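Succinate-semialdehyde dehydrogenase (Streptococcus pyogenes MGAS1882, PDB 4OGD) probably oxidises succinic semialdehyde to succinate, using NADP+ as the cofactor, as an enzyme of the aldehyde dehydrogenase family. Local coordinates at residues Q190-I195 with A216-K221; K267-L272 with D277-L282. One frame throughout, in Å; residues are numbered along the deposited sequence.

Contact 1. Residues Q190-I195 with A216-K221; sequences QVSQVI and AEEAGK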
# COMPACT_ATOMS: atom_id res chain seq x y z
N GLN A 190 21.99 1.49 9.25
CA GLN A 190 21.52 0.17 9.63
C GLN A 190 20.05 -0.00 9.26
O GLN A 190 19.62 -1.09 8.88
CB GLN A 190 21.76 -0.09 11.12
CG GLN A 190 23.22 -0.39 11.45
CD GLN A 190 23.49 -0.46 12.94
OE1 GLN A 190 23.11 0.44 13.69
NE2 GLN A 190 24.15 -1.53 13.37
N VAL A 191 19.27 1.08 9.37
CA VAL A 191 17.87 1.03 8.97
C VAL A 191 17.77 0.66 7.49
O VAL A 191 16.95 -0.17 7.10
CB VAL A 191 17.14 2.36 9.23
CG1 VAL A 191 15.75 2.34 8.60
CG2 VAL A 191 17.03 2.63 10.72
N SER A 192 18.62 1.26 6.67
CA SER A 192 18.63 0.95 5.24
C SER A 192 18.91 -0.52 4.98
O SER A 192 18.31 -1.13 4.09
CB SER A 192 19.64 1.82 4.50
OG SER A 192 19.30 3.18 4.63
N GLN A 193 19.83 -1.09 5.76
CA GLN A 193 20.15 -2.51 5.65
C GLN A 193 18.95 -3.37 6.04
O GLN A 193 18.69 -4.40 5.41
CB GLN A 193 21.34 -2.85 6.54
CG GLN A 193 22.64 -2.20 6.14
CD GLN A 193 23.74 -2.46 7.17
OE1 GLN A 193 24.18 -1.54 7.86
NE2 GLN A 193 24.16 -3.71 7.28
N VAL A 194 18.23 -2.96 7.08
CA VAL A 194 17.04 -3.69 7.51
C VAL A 194 16.01 -3.72 6.38
O VAL A 194 15.44 -4.76 6.06
CB VAL A 194 16.44 -3.10 8.81
CG1 VAL A 194 15.10 -3.75 9.14
CG2 VAL A 194 17.42 -3.31 9.98
N ILE A 195 15.80 -2.58 5.73
CA ILE A 195 14.82 -2.48 4.66
C ILE A 195 15.20 -3.34 3.46
O ILE A 195 14.34 -3.91 2.79
CB ILE A 195 14.60 -1.01 4.25
CG1 ILE A 195 14.06 -0.22 5.45
CG2 ILE A 195 13.62 -0.91 3.08
CD1 ILE A 195 13.86 1.28 5.20
N ALA A 216 10.32 5.54 2.61
CA ALA A 216 9.52 5.01 1.52
C ALA A 216 10.35 4.87 0.25
O ALA A 216 10.14 3.94 -0.55
CB ALA A 216 8.28 5.87 1.28
N GLU A 217 11.28 5.79 0.05
CA GLU A 217 12.20 5.70 -1.09
C GLU A 217 13.04 4.43 -1.01
O GLU A 217 13.17 3.70 -1.99
CB GLU A 217 13.09 6.95 -1.16
CG GLU A 217 14.09 6.95 -2.31
CD GLU A 217 15.02 8.15 -2.28
OE1 GLU A 217 14.73 9.11 -1.55
OE2 GLU A 217 16.04 8.12 -2.99
N GLU A 218 13.59 4.15 0.18
CA GLU A 218 14.41 2.96 0.39
C GLU A 218 13.57 1.68 0.27
O GLU A 218 14.01 0.69 -0.29
CB GLU A 218 15.12 3.05 1.76
CG GLU A 218 16.06 1.89 2.05
CD GLU A 218 17.30 1.87 1.16
OE1 GLU A 218 17.75 2.96 0.72
OE2 GLU A 218 17.82 0.77 0.89
N ALA A 219 12.35 1.72 0.80
CA ALA A 219 11.45 0.58 0.67
C ALA A 219 11.12 0.28 -0.79
O ALA A 219 11.12 -0.87 -1.20
CB ALA A 219 10.18 0.81 1.47
N GLY A 220 10.84 1.32 -1.57
CA GLY A 220 10.51 1.13 -2.97
C GLY A 220 11.67 0.51 -3.73
O GLY A 220 11.47 -0.40 -4.54
N LYS A 221 12.88 1.01 -3.46
CA LYS A 221 14.09 0.46 -4.08
C LYS A 221 14.17 -1.05 -3.88
O LYS A 221 14.67 -1.79 -4.74
CB LYS A 221 15.32 1.15 -3.47
CG LYS A 221 16.67 0.72 -4.04
CD LYS A 221 17.78 1.53 -3.38
CE LYS A 221 19.17 1.06 -3.80
NZ LYS A 221 20.22 2.04 -3.40
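Ile195 meets the aliphatic part of Glu218 at a slant where helix 188-196 passes helix 209-221. The short helical segments run roughly side by side, with axes 9.6 Å apart at closest approach and at 36° to each other.

Apolar contacts carry most of the pairing. Ile195 CG2 and CD1 both touch Glu218 CG, each at 3.9 Å. Ile195 CG2 also reaches the backbone of the other helix and lies 3.6 Å from Ala219 CA. The same methyl is 4.2 Å from Ala219 CB. With CG anti to the backbone N (chi1 -177°), CB and CG of Glu218 lie against Ile195. The bend at chi2 (68°) then turns the carboxylate toward Ser192.

Polar groups meet only loosely here. Glu218 OE2 is 3.8 Å from Ser192 O, but both are acceptors and this is not a hydrogen bond. Two carbonyls are tied to the loop after helix 209-221: Ile195 O accepts from Lys224 NZ, and Glu218 O from Asn222 ND2.

The pair belongs to a Rossmann-type fold, probably the cofactor-binding part as in other aldehyde dehydrogenases, in which both helices link successive parallel strands. Ala219 also rests on Thr226 of strand 225-229. Val194 packs against Leu25 of helix 22-41, and Ala216 meets Gly220 of the second subunit.

Contact 2. Residues K267-L272 with D277-L282; sequences KRFIVL and DRFKEL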
# COMPACT_ATOMS: atom_id res chain seq x y z
N LYS A 267 -4.89 22.63 13.73
CA LYS A 267 -3.87 23.63 13.46
C LYS A 267 -4.36 24.85 12.69
O LYS A 267 -3.81 25.94 12.84
CB LYS A 267 -2.66 23.00 12.75
CG LYS A 267 -2.07 21.83 13.52
CD LYS A 267 -0.62 21.58 13.12
CE LYS A 267 -0.04 20.38 13.90
NZ LYS A 267 -0.32 19.07 13.22
N ARG A 268 -5.38 24.67 11.86
CA ARG A 268 -5.94 25.80 11.12
C ARG A 268 -7.40 25.98 11.48
O ARG A 268 -8.25 25.23 11.01
CB ARG A 268 -5.80 25.61 9.60
CG ARG A 268 -4.37 25.50 9.08
CD ARG A 268 -4.34 25.35 7.54
NE ARG A 268 -4.91 24.06 7.15
CZ ARG A 268 -5.67 23.86 6.08
NH1 ARG A 268 -5.95 24.86 5.26
NH2 ARG A 268 -6.14 22.64 5.84
N PHE A 269 -7.70 26.98 12.30
CA PHE A 269 -9.08 27.31 12.58
C PHE A 269 -9.61 28.15 11.44
O PHE A 269 -9.03 29.18 11.12
CB PHE A 269 -9.18 28.09 13.90
CG PHE A 269 -8.91 27.25 15.11
CD1 PHE A 269 -9.84 26.31 15.54
CD2 PHE A 269 -7.73 27.39 15.82
CE1 PHE A 269 -9.61 25.53 16.67
CE2 PHE A 269 -7.48 26.60 16.96
CZ PHE A 269 -8.42 25.67 17.38
N ILE A 270 -10.69 27.70 10.82
CA ILE A 270 -11.26 28.43 9.70
C ILE A 270 -12.60 29.03 10.15
O ILE A 270 -13.51 28.30 10.53
CB ILE A 270 -11.41 27.51 8.49
CG1 ILE A 270 -10.03 26.99 8.08
CG2 ILE A 270 -12.04 28.24 7.32
CD1 ILE A 270 -10.06 26.08 6.86
N VAL A 271 -12.69 30.36 10.14
CA VAL A 271 -13.82 31.05 10.75
C VAL A 271 -14.42 32.07 9.78
O VAL A 271 -13.70 32.74 9.03
CB VAL A 271 -13.40 31.72 12.08
CG1 VAL A 271 -12.37 32.80 11.85
CG2 VAL A 271 -14.60 32.29 12.79
N LEU A 272 -15.74 32.16 9.77
CA LEU A 272 -16.44 33.11 8.91
C LEU A 272 -16.22 34.56 9.38
O LEU A 272 -16.06 34.80 10.57
CB LEU A 272 -17.93 32.74 8.85
CG LEU A 272 -18.15 31.37 8.22
CD1 LEU A 272 -19.48 30.77 8.60
CD2 LEU A 272 -18.06 31.48 6.71
N ASP A 277 -13.86 38.24 14.91
CA ASP A 277 -13.45 38.93 16.13
C ASP A 277 -13.84 38.13 17.37
O ASP A 277 -13.06 38.03 18.33
CB ASP A 277 -14.06 40.34 16.19
CG ASP A 277 -13.36 41.31 15.27
OD1 ASP A 277 -12.26 41.00 14.77
OD2 ASP A 277 -13.91 42.41 15.06
N ARG A 278 -15.03 37.55 17.34
CA ARG A 278 -15.53 36.74 18.44
C ARG A 278 -14.63 35.52 18.68
O ARG A 278 -14.31 35.19 19.82
CB ARG A 278 -16.97 36.29 18.16
CG ARG A 278 -17.61 35.49 19.27
CD ARG A 278 -18.95 34.97 18.83
NE ARG A 278 -19.63 34.27 19.90
CZ ARG A 278 -20.82 33.70 19.78
NH1 ARG A 278 -21.46 33.76 18.62
NH2 ARG A 278 -21.37 33.07 20.80
N PHE A 279 -14.20 34.87 17.60
CA PHE A 279 -13.31 33.73 17.77
C PHE A 279 -11.90 34.11 18.23
O PHE A 279 -11.29 33.39 19.01
CB PHE A 279 -13.25 32.87 16.50
CG PHE A 279 -12.51 31.59 16.71
CD1 PHE A 279 -13.12 30.54 17.39
CD2 PHE A 279 -11.21 31.44 16.26
CE1 PHE A 279 -12.43 29.36 17.61
CE2 PHE A 279 -10.52 30.25 16.48
CZ PHE A 279 -11.14 29.21 17.15
N LYS A 280 -11.39 35.24 17.74
CA LYS A 280 -10.08 35.72 18.20
C LYS A 280 -10.12 35.87 19.71
O LYS A 280 -9.22 35.42 20.42
CB LYS A 280 -9.72 37.07 17.58
CG LYS A 280 -9.22 37.01 16.14
CD LYS A 280 -8.35 38.22 15.81
CE LYS A 280 -9.04 39.52 16.22
NZ LYS A 280 -8.32 40.72 15.70
N GLU A 281 -11.19 36.49 20.20
CA GLU A 281 -11.33 36.69 21.63
C GLU A 281 -11.51 35.39 22.41
O GLU A 281 -10.96 35.23 23.50
CB GLU A 281 -12.48 37.65 21.91
CG GLU A 281 -12.07 39.09 21.76
CD GLU A 281 -10.75 39.37 22.46
OE1 GLU A 281 -9.80 39.83 21.79
OE2 GLU A 281 -10.67 39.11 23.69
N LEU A 282 -12.29 34.47 21.85
CA LEU A 282 -12.53 33.20 22.51
C LEU A 282 -11.26 32.36 22.60
O LEU A 282 -10.94 31.82 23.66
CB LEU A 282 -13.63 32.41 21.79
CG LEU A 282 -13.97 31.06 22.41
CD1 LEU A 282 -14.46 31.26 23.83
CD2 LEU A 282 -15.02 30.35 21.58
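A chi1 of -171° carries the Phe279 ring from helix 276-288 to strand 268-272. Phe269 has CG beside its own backbone N instead (chi1 -71°), which turns its ring toward the helix. This is a strand-turn-helix unit of an alpha/beta fold, probably that of the catalytic domain as in other aldehyde dehydrogenases. A short turn folds the helix back over the strand that precedes it.

Phe269 and Val271 project to the helix side of the strand, while the intervening Ile270 points away. Val271 touches the base of the Phe279 side chain, with Val271 CG2 4.0 Å from Phe279 CB. Phe269 receives the far end of the same side chain. Phe279 thus spans two strand positions. All three side chains are buried, and the contact is wholly apolar.

Neighbouring elements enclose it. Phe236 of the adjacent parallel strand 235-238 makes an edge-to-face pair with Phe269, and Leu251 of helix 244-256 touches the same side chain. On the other flank Phe269 is hydrogen-bonded through its backbone to strand 365-371, at Glu367 and Tyr369.

The rings of Phe269 and Phe279 meet obliquely, with planes at 53° and centroids 5.1 Å apart. Phe279 CE2 comes within 3.6 Å of Phe269 CB. Next to it, Phe279 CZ sits 3.5 Å above the plane of the Phe269 ring, offset toward the CG–CD1 bond.

In the fold
From the N terminus the chain reaches contact 1 first. Helix 188-196 leads through strand 200-206 into helix 209-221, and 20 residues lie between 190-195 and 216-221. The contact joins two successive helices beside the parallel strands of the Rossmann-type sheet. The chain then enters the second large sheet at strand 235-238. After helix 244-256 it reaches contact 2, which closes a tight loop: four residues lie between 267-272 and 277-282. The contacts follow in series, neither nested nor crossed. The centres of contacts 1 and 2 are about 43 Å apart, on opposite sides of the chain's centre. As in other aldehyde dehydrogenases, contact 1 probably lies in the cofactor-binding part and contact 2 in the catalytic part.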